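Local structure of uncharacterized protein Atu2452 (Agrobacterium tumefaciens, 2R8B) at residues P163-D167 against S183-R189. The protein is of unknown function but probably acts as a serine hydrolase, having the alpha/beta-hydrolase fold and belonging to the dienelactone hydrolase family. Sequence-based numbering, arbitrary orientation.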
loop_
_atom_site.group_PDB
_atom_site.type_symbol
_atom_site.label_atom_id
_atom_site.label_comp_id
_atom_site.label_asym_id
_atom_site.label_seq_id
_atom_site.Cartn_x
_atom_site.Cartn_y
_atom_site.Cartn_z
ATOM N N PRO A 163 -5.992 11.985 -1.137
ATOM C CA PRO A 163 -7.003 11.158 -0.492
ATOM C C PRO A 163 -8.017 10.589 -1.511
ATOM O O PRO A 163 -8.705 9.617 -1.225
ATOM C CB PRO A 163 -7.631 12.127 0.541
ATOM C CG PRO A 163 -7.335 13.503 0.003
ATOM C CD PRO A 163 -6.009 13.382 -0.661
ATOM N N GLU A 164 -8.054 11.153 -2.714
ATOM C CA GLU A 164 -9.078 10.786 -3.662
ATOM C C GLU A 164 -8.621 9.837 -4.762
ATOM O O GLU A 164 -9.394 9.492 -5.676
ATOM C CB GLU A 164 -9.787 12.037 -4.199
ATOM C CG GLU A 164 -10.924 12.437 -3.262
ATOM C CD GLU A 164 -11.897 13.520 -3.804
ATOM O OE1 GLU A 164 -11.992 13.687 -5.048
ATOM O OE2 GLU A 164 -12.599 14.179 -2.978
ATOM N N LEU A 165 -7.379 9.384 -4.685
ATOM C CA LEU A 165 -6.887 8.419 -5.677
ATOM C C LEU A 165 -7.393 6.968 -5.487
ATOM O O LEU A 165 -7.943 6.401 -6.388
ATOM C CB LEU A 165 -5.370 8.498 -5.812
ATOM C CG LEU A 165 -4.765 7.502 -6.785
ATOM C CD1 LEU A 165 -5.238 7.772 -8.208
ATOM C CD2 LEU A 165 -3.246 7.563 -6.701
ATOM N N PHE A 166 -7.248 6.392 -4.309
ATOM C CA PHE A 166 -7.604 5.002 -4.062
ATOM C C PHE A 166 -9.037 4.714 -3.700
ATOM O O PHE A 166 -9.656 5.444 -2.922
ATOM C CB PHE A 166 -6.721 4.427 -2.963
ATOM C CG PHE A 166 -5.395 3.953 -3.464
ATOM C CD1 PHE A 166 -4.342 4.863 -3.660
ATOM C CD2 PHE A 166 -5.191 2.603 -3.772
ATOM C CE1 PHE A 166 -3.088 4.426 -4.149
ATOM C CE2 PHE A 166 -3.962 2.174 -4.277
ATOM C CZ PHE A 166 -2.908 3.087 -4.467
ATOM N N ASP A 167 -9.512 3.583 -4.209
ATOM C CA ASP A 167 -10.800 3.066 -3.870
ATOM C C ASP A 167 -10.705 2.078 -2.752
ATOM O O ASP A 167 -11.569 2.046 -1.890
ATOM C CB ASP A 167 -11.411 2.364 -5.083
ATOM C CG ASP A 167 -11.952 3.347 -6.086
ATOM O OD1 ASP A 167 -13.199 3.558 -6.038
ATOM O OD2 ASP A 167 -11.129 3.932 -6.867
ATOM N N SER A 183 -7.562 15.115 5.031
ATOM C CA SER A 183 -8.319 15.639 3.951
ATOM C C SER A 183 -9.337 14.567 3.548
ATOM O O SER A 183 -9.053 13.370 3.715
ATOM C CB SER A 183 -7.384 16.021 2.829
ATOM O OG SER A 183 -7.928 17.154 2.185
ATOM N N PRO A 184 -10.536 14.970 3.072
ATOM C CA PRO A 184 -11.553 13.946 2.838
ATOM C C PRO A 184 -11.297 13.046 1.612
ATOM O O PRO A 184 -10.895 13.543 0.537
ATOM C CB PRO A 184 -12.832 14.768 2.648
ATOM C CG PRO A 184 -12.373 16.092 2.172
ATOM C CD PRO A 184 -11.030 16.328 2.763
ATOM N N ALA A 185 -11.513 11.738 1.805
ATOM C CA ALA A 185 -11.486 10.708 0.744
ATOM C C ALA A 185 -12.860 10.546 0.096
ATOM O O ALA A 185 -13.780 11.272 0.416
ATOM C CB ALA A 185 -11.056 9.378 1.330
ATOM N N LYS A 186 -12.997 9.559 -0.790
ATOM C CA LYS A 186 -14.287 9.251 -1.445
ATOM C C LYS A 186 -15.077 8.330 -0.533
ATOM O O LYS A 186 -14.495 7.426 0.049
ATOM C CB LYS A 186 -14.076 8.597 -2.818
ATOM C CG LYS A 186 -13.209 9.418 -3.807
ATOM C CD LYS A 186 -12.796 8.611 -5.092
ATOM C CE LYS A 186 -12.332 7.179 -4.737
ATOM N NZ LYS A 186 -12.308 6.334 -5.929
ATOM N N PRO A 187 -16.407 8.560 -0.384
ATOM C CA PRO A 187 -17.229 7.806 0.581
ATOM C C PRO A 187 -17.148 6.300 0.362
ATOM O O PRO A 187 -17.478 5.530 1.267
ATOM C CB PRO A 187 -18.639 8.277 0.271
ATOM C CG PRO A 187 -18.448 9.601 -0.258
ATOM C CD PRO A 187 -17.238 9.531 -1.112
ATOM N N THR A 188 -16.695 5.898 -0.827
ATOM C CA THR A 188 -16.615 4.503 -1.196
ATOM C C THR A 188 -15.252 3.925 -0.846
ATOM O O THR A 188 -15.037 2.724 -0.990
ATOM C CB THR A 188 -16.830 4.318 -2.704
ATOM O OG1 THR A 188 -15.875 5.127 -3.418
ATOM C CG2 THR A 188 -18.276 4.662 -3.107
ATOM N N ARG A 189 -14.303 4.750 -0.426
ATOM C CA ARG A 189 -12.997 4.209 -0.063
ATOM C C ARG A 189 -13.205 3.123 0.954
ATOM O O ARG A 189 -14.064 3.235 1.828
ATOM C CB ARG A 189 -12.116 5.266 0.535
ATOM C CG ARG A 189 -11.029 5.727 -0.340
ATOM C CD ARG A 189 -9.748 5.528 0.462
ATOM N NE ARG A 189 -9.930 5.579 1.927
ATOM C CZ ARG A 189 -9.246 6.387 2.761
ATOM N NH1 ARG A 189 -8.333 7.239 2.267
ATOM N NH2 ARG A 189 -9.453 6.331 4.080
#
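D167 and K186 form the salt bridge of this contact, K186 NZ lying 2.8 Å from D167 OD2 and 2.9 Å from D167 OD1. NZ lies over the carboxylate group, well out of its plane, which accounts for the near-equal distances and agrees with the hydrogen bond to OD2 being weak; that oxygen also takes a weak bond from the backbone N of V143. CD of K186 lies 3.6 Å from E164 O, and the bend at chi3 (-44°) then turns CE and NZ past F166 O toward D167. Farther back, CG of E164 meets CG of K186 where the two side chains cross. A type I turn from K186 to R189, closed by R189 N to K186 O, brings the chain back to D167, where R189 CA offers a CA-H...O contact to D167 O (3.2 Å, 146° at the hydrogen). The R189 guanidinium turns inward, NH1 bonded to Q217 OE1 of helix 204-217, and A185 CB lies 3.5 Å above its plane, displaced toward the rim. Beyond, the ring of P163 rests against the S183-P184 backbone, with P163 CB 3.6 Å from P184 O. The contact thus joins the loops leading into the adjacent parallel strands 168-172 and 190-196 of the alpha/beta-hydrolase sheet. Its chemistry implies a partly exposed ion pair of modest directionality beside the start of strand 168-172, giving way to mainly van der Waals contact toward P163.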